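Local coordinates for protein LamCAT (Aquimarina, PDB 6JH5) that probably hydrolyses beta-1,3-glucosidic bonds of the algal storage glucan laminarin, as a bacterial laminarinase of glycoside hydrolase family 16, at residues G115-M120 with I162-S167; G147-S152 with W171-N176. All coordinates share one frame; numbering follows the deposited sequence.

Contact 1: residues G115-M120 with I162-S167; sequences GEIDIM and IEWDAS
Ile162 reaches from strand 158-164 toward two isoleucines of 115-120, meeting Ile117 with the CD1 end of one branch and Ile119 with both branches. Its first torsion (chi1 54°) sets CG1 between the backbone N and the carbonyl carbon, and from there CD1 extends to Ile117, where it lies 4.0 Å from CG2. These two side chains pass at an oblique slant, whereas Ile119 lies across Ile162 at about a right angle. Here the touching is broader: CG1 of Ile119 is 3.9 Å from CG2 of Ile162, and Ile119 CD1 comes equally close to Ile162 CG1. The other end of Ile117 serves the indole. With CG1 anti to the carbonyl carbon (chi1 -48°), its CD1 stands 4.3 Å from the centroid of the six-membered ring of Trp164, only 7° off the normal, a CH-pi contact over the ring face. Phe193 O accepts from Trp164 NE1, while Tyr80 and Phe197 meet the same indole edge-to-face.

The contact is buried and wholly apolar, joining the two layers of a beta-sandwich of the jelly-roll type. Ile117 and Ile119 turn inward from a segment whose sequence fits the family 16 signature ExDxxE. Asp118 points away and Glu116 takes no part; as in relatives, Glu116 and Glu121 are probably the catalytic glutamates, with Asp118 assisting. Ile119 and Met120 both face Phe99 in a classic beta bulge, the irregularity that marks this signature strand. Strand 116-118 runs antiparallel between strands 95-103 and 128-136, and in the opposing layer strand 158-164 is flanked by 81-88 and 168-173.

Contact 2: residues G147-S152 with W171-N176; sequences GSIPVS and WFVDGN
Ile149 and Val173 meet by their methyls where two layers of the jelly-roll sandwich come together, next to the type I' turn from Val173 to Asn176 that links strands 168-173 and 176-182 into a hairpin. The tight point is Ile149 CG2, which lies 3.6 Å from Val173 CG2, the two side chains passing obliquely. CG1 of Ile149 stands anti to the backbone N (chi1 -175°), carrying CD1 toward the turn, where it is 4.0 Å from Asn176 CB. Tyr178 and Tyr160 add to the apolar surroundings of Val173, and Tyr178 also touches Ile149.

Toward the solvent the packing thins. Asn176 is exposed and offers its CB to the isoleucine, the two side chains crossing at about a right angle. On the other flank Val151 is buried, yet its CG2 comes no nearer than 4.3 Å to Val173 CG1. An alanine in place of Ile149 is likely to open a gap beside Val173 CG2 and leave Asn176 CB without its apolar neighbour. The hairpin end itself is secured by its backbone: Val173 N donates to Asn176 O at 3.1 Å, and Asn176 N to Val173 O at 2.9 Å. At position i+1 of the turn, Asp174 fastens this end to the adjoining strand 158-164, with OD2 bonded to His158 ND1 and OD1 to Ile159 N.

Overall arrangement
From the N terminus the segments come in the order 115-120, 147-152, 162-167 and 171-176, so the two contacts cross along the chain. Contact 1 closes a loop of 41 residues, which includes strands 128-136 and 142-150; contact 2 closes a shorter one of 18 residues that follows the second of these and takes in strand 158-164. Both bring the layer holding 116-118, 128-136 and 142-150 against the layer of 158-164, 168-173 and 176-182. Their centres are 14 Å apart, and Trp171 bridges them: its NE1 makes a probable hydrogen bond of 2.9 Å to Asp118 O, while its CD1 packs on Ile162 CG2.

Contact 1: residues G115-M120 with I162-S167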
loop_
_atom_site.group_PDB
_atom_site.type_symbol
_atom_site.label_atom_id
_atom_site.label_comp_id
_atom_site.label_asym_id
_atom_site.label_seq_id
_atom_site.Cartn_x
_atom_site.Cartn_y
_atom_site.Cartn_z
ATOM N N GLY A 115 8.997 10.072 3.241
ATOM C CA GLY A 115 9.205 8.634 3.474
ATOM C C GLY A 115 8.006 7.805 3.020
ATOM O O GLY A 115 6.895 8.243 3.169
ATOM N N GLU A 116 8.276 6.614 2.511
ATOM C CA GLU A 116 7.211 5.690 2.072
ATOM C C GLU A 116 7.605 4.270 2.488
ATOM O O GLU A 116 8.730 3.910 2.279
ATOM C CB GLU A 116 7.058 5.766 0.556
ATOM C CG GLU A 116 6.058 4.800 -0.038
ATOM C CD GLU A 116 5.859 5.036 -1.532
ATOM O OE1 GLU A 116 6.105 6.107 -1.989
ATOM O OE2 GLU A 116 5.489 4.165 -2.192
ATOM N N ILE A 117 6.689 3.556 3.137
ATOM C CA ILE A 117 6.949 2.126 3.437
ATOM C C ILE A 117 5.891 1.331 2.662
ATOM O O ILE A 117 4.757 1.419 2.995
ATOM C CB ILE A 117 6.872 1.799 4.942
ATOM C CG1 ILE A 117 7.664 2.769 5.826
ATOM C CG2 ILE A 117 7.282 0.353 5.174
ATOM C CD1 ILE A 117 7.273 2.706 7.292
ATOM N N ASP A 118 6.323 0.591 1.656
ATOM C CA ASP A 118 5.396 -0.279 0.903
ATOM C C ASP A 118 5.416 -1.653 1.596
ATOM O O ASP A 118 6.401 -2.308 1.550
ATOM C CB ASP A 118 5.852 -0.376 -0.547
ATOM C CG ASP A 118 5.998 0.968 -1.216
ATOM O OD1 ASP A 118 5.038 1.668 -1.251
ATOM O OD2 ASP A 118 7.072 1.242 -1.676
ATOM N N ILE A 119 4.355 -1.969 2.320
ATOM C CA ILE A 119 4.291 -3.255 3.054
ATOM C C ILE A 119 4.087 -4.391 2.057
ATOM O O ILE A 119 4.619 -5.440 2.260
ATOM C CB ILE A 119 3.173 -3.157 4.102
ATOM C CG1 ILE A 119 3.457 -1.995 5.055
ATOM C CG2 ILE A 119 3.065 -4.471 4.855
ATOM C CD1 ILE A 119 2.288 -1.636 5.949
ATOM N N MET A 120 3.242 -4.140 1.070
ATOM C CA MET A 120 2.990 -5.110 -0.009
ATOM C C MET A 120 2.754 -4.362 -1.321
ATOM O O MET A 120 1.966 -3.458 -1.330
ATOM C CB MET A 120 1.751 -5.973 0.275
ATOM C CG MET A 120 1.437 -7.047 -0.752
ATOM S SD MET A 120 0.708 -6.492 -2.339
ATOM C CE MET A 120 -0.883 -5.870 -1.798
ATOM N N ILE A 162 4.662 -5.525 8.467
ATOM C CA ILE A 162 5.957 -4.902 8.823
ATOM C C ILE A 162 6.031 -4.824 10.341
ATOM O O ILE A 162 5.031 -4.716 10.944
ATOM C CB ILE A 162 6.215 -3.505 8.230
ATOM C CG1 ILE A 162 5.098 -2.513 8.541
ATOM C CG2 ILE A 162 6.529 -3.615 6.748
ATOM C CD1 ILE A 162 5.501 -1.075 8.432
ATOM N N GLU A 163 7.242 -4.948 10.850
ATOM C CA GLU A 163 7.551 -4.646 12.261
ATOM C C GLU A 163 8.514 -3.471 12.165
ATOM O O GLU A 163 9.458 -3.577 11.479
ATOM C CB GLU A 163 8.098 -5.850 13.016
ATOM C CG GLU A 163 7.052 -6.913 13.252
ATOM C CD GLU A 163 7.614 -8.091 14.011
ATOM O OE1 GLU A 163 8.732 -7.996 14.440
ATOM O OE2 GLU A 163 6.939 -9.065 14.106
ATOM N N TRP A 164 8.186 -2.391 12.842
ATOM C CA TRP A 164 8.961 -1.146 12.704
ATOM C C TRP A 164 9.264 -0.592 14.091
ATOM O O TRP A 164 8.387 -0.480 14.868
ATOM C CB TRP A 164 8.095 -0.213 11.864
ATOM C CG TRP A 164 8.423 1.239 11.787
ATOM C CD1 TRP A 164 9.640 1.848 11.782
ATOM C CD2 TRP A 164 7.457 2.281 11.629
ATOM N NE1 TRP A 164 9.491 3.195 11.635
ATOM C CE2 TRP A 164 8.165 3.488 11.558
ATOM C CE3 TRP A 164 6.068 2.303 11.554
ATOM C CZ2 TRP A 164 7.511 4.703 11.417
ATOM C CZ3 TRP A 164 5.430 3.501 11.421
ATOM C CH2 TRP A 164 6.145 4.683 11.360
ATOM N N ASP A 165 10.520 -0.300 14.317
ATOM C CA ASP A 165 10.947 0.336 15.577
ATOM C C ASP A 165 11.995 1.393 15.238
ATOM O O ASP A 165 12.267 1.621 14.121
ATOM C CB ASP A 165 11.325 -0.658 16.671
ATOM C CG ASP A 165 12.657 -1.367 16.504
ATOM O OD1 ASP A 165 13.393 -1.015 15.623
ATOM O OD2 ASP A 165 12.889 -2.292 17.263
ATOM N N ALA A 166 12.595 1.965 16.269
ATOM C CA ALA A 166 13.588 3.042 16.077
ATOM C C ALA A 166 14.853 2.527 15.388
ATOM O O ALA A 166 15.608 3.342 14.942
ATOM C CB ALA A 166 13.933 3.650 17.413
ATOM N N SER A 167 15.054 1.216 15.371
ATOM C CA SER A 167 16.271 0.620 14.770
ATOM C C SER A 167 16.030 0.008 13.403
ATOM O O SER A 167 16.957 -0.048 12.661
ATOM C CB SER A 167 16.787 -0.511 15.603
ATOM O OG SER A 167 17.269 -0.061 16.835
#

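Contact 2: residues G147-S152 with W171-N176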
loop_
_atom_site.group_PDB
_atom_site.type_symbol
_atom_site.label_atom_id
_atom_site.label_comp_id
_atom_site.label_asym_id
_atom_site.label_seq_id
_atom_site.Cartn_x
_atom_site.Cartn_y
_atom_site.Cartn_z
ATOM N N GLY A 147 12.945 -5.480 -1.349
ATOM C CA GLY A 147 13.078 -6.933 -1.215
ATOM C C GLY A 147 11.841 -7.646 -1.717
ATOM O O GLY A 147 10.839 -7.043 -1.863
ATOM N N SER A 148 11.969 -8.936 -1.957
ATOM C CA SER A 148 10.824 -9.695 -2.491
ATOM C C SER A 148 10.792 -11.104 -1.915
ATOM O O SER A 148 11.753 -11.544 -1.381
ATOM C CB SER A 148 10.869 -9.730 -3.980
ATOM O OG SER A 148 11.989 -10.465 -4.403
ATOM N N ILE A 149 9.632 -11.723 -2.032
ATOM C CA ILE A 149 9.444 -13.113 -1.555
ATOM C C ILE A 149 8.510 -13.834 -2.527
ATOM O O ILE A 149 7.577 -13.269 -2.952
ATOM C CB ILE A 149 8.894 -13.128 -0.122
ATOM C CG1 ILE A 149 8.822 -14.552 0.422
ATOM C CG2 ILE A 149 7.546 -12.435 -0.051
ATOM C CD1 ILE A 149 8.410 -14.631 1.852
ATOM N N PRO A 150 8.797 -15.093 -2.890
ATOM C CA PRO A 150 7.891 -15.816 -3.748
ATOM C C PRO A 150 6.562 -16.064 -3.041
ATOM O O PRO A 150 6.546 -16.384 -1.900
ATOM C CB PRO A 150 8.582 -17.165 -3.940
ATOM C CG PRO A 150 10.029 -16.839 -3.722
ATOM C CD PRO A 150 10.024 -15.836 -2.585
ATOM N N VAL A 151 5.499 -15.786 -3.772
ATOM C CA VAL A 151 4.130 -16.072 -3.311
ATOM C C VAL A 151 3.468 -16.733 -4.508
ATOM O O VAL A 151 3.246 -16.070 -5.486
ATOM C CB VAL A 151 3.405 -14.784 -2.886
ATOM C CG1 VAL A 151 2.014 -15.097 -2.396
ATOM C CG2 VAL A 151 4.195 -14.066 -1.814
ATOM N N SER A 152 3.265 -18.038 -4.395
ATOM C CA SER A 152 2.563 -18.691 -5.592
ATOM C C SER A 152 1.082 -18.415 -5.971
ATOM O O SER A 152 0.750 -18.492 -7.135
ATOM C CB SER A 152 2.896 -20.145 -5.613
ATOM O OG SER A 152 2.430 -20.751 -4.457
ATOM N N TRP A 171 10.029 -6.867 7.040
ATOM C CA TRP A 171 8.876 -7.220 6.181
ATOM C C TRP A 171 8.638 -8.729 6.212
ATOM O O TRP A 171 9.561 -9.476 6.114
ATOM C CB TRP A 171 9.113 -6.811 4.728
ATOM C CG TRP A 171 9.004 -5.361 4.373
ATOM C CD1 TRP A 171 7.980 -4.761 3.706
ATOM C CD2 TRP A 171 9.999 -4.345 4.553
ATOM N NE1 TRP A 171 8.248 -3.444 3.498
ATOM C CE2 TRP A 171 9.482 -3.161 4.004
ATOM C CE3 TRP A 171 11.256 -4.318 5.157
ATOM C CZ2 TRP A 171 10.203 -1.979 4.018
ATOM C CZ3 TRP A 171 11.969 -3.149 5.162
ATOM C CH2 TRP A 171 11.441 -1.990 4.609
ATOM N N PHE A 172 7.381 -9.116 6.324
ATOM C CA PHE A 172 7.068 -10.551 6.328
ATOM C C PHE A 172 5.825 -10.843 5.495
ATOM O O PHE A 172 5.004 -9.991 5.324
ATOM C CB PHE A 172 6.657 -10.980 7.735
ATOM C CG PHE A 172 7.582 -10.588 8.854
ATOM C CD1 PHE A 172 7.589 -9.310 9.353
ATOM C CD2 PHE A 172 8.422 -11.506 9.431
ATOM C CE1 PHE A 172 8.420 -8.951 10.390
ATOM C CE2 PHE A 172 9.254 -11.153 10.471
ATOM C CZ PHE A 172 9.244 -9.879 10.955
ATOM N N VAL A 173 5.772 -12.040 4.930
ATOM C CA VAL A 173 4.513 -12.564 4.334
ATOM C C VAL A 173 4.240 -13.900 5.018
ATOM O O VAL A 173 5.126 -14.688 5.089
ATOM C CB VAL A 173 4.538 -12.713 2.808
ATOM C CG1 VAL A 173 3.205 -13.243 2.298
ATOM C CG2 VAL A 173 4.912 -11.400 2.152
ATOM N N ASP A 174 3.083 -14.017 5.653
ATOM C CA ASP A 174 2.696 -15.249 6.392
ATOM C C ASP A 174 3.742 -15.544 7.464
ATOM O O ASP A 174 4.058 -16.698 7.688
ATOM C CB ASP A 174 2.436 -16.404 5.442
ATOM C CG ASP A 174 1.389 -16.088 4.394
ATOM O OD1 ASP A 174 0.454 -15.375 4.710
ATOM O OD2 ASP A 174 1.554 -16.555 3.304
ATOM N N GLY A 175 4.313 -14.484 8.028
ATOM C CA GLY A 175 5.304 -14.577 9.113
ATOM C C GLY A 175 6.703 -14.898 8.631
ATOM O O GLY A 175 7.547 -15.051 9.443
ATOM N N ASN A 176 6.898 -14.952 7.331
ATOM C CA ASN A 176 8.223 -15.274 6.762
ATOM C C ASN A 176 8.969 -13.962 6.477
ATOM O O ASN A 176 8.512 -13.206 5.682
ATOM C CB ASN A 176 8.085 -16.129 5.510
ATOM C CG ASN A 176 7.405 -17.448 5.793
ATOM O OD1 ASN A 176 6.475 -17.825 5.109
ATOM N ND2 ASN A 176 7.865 -18.129 6.803
#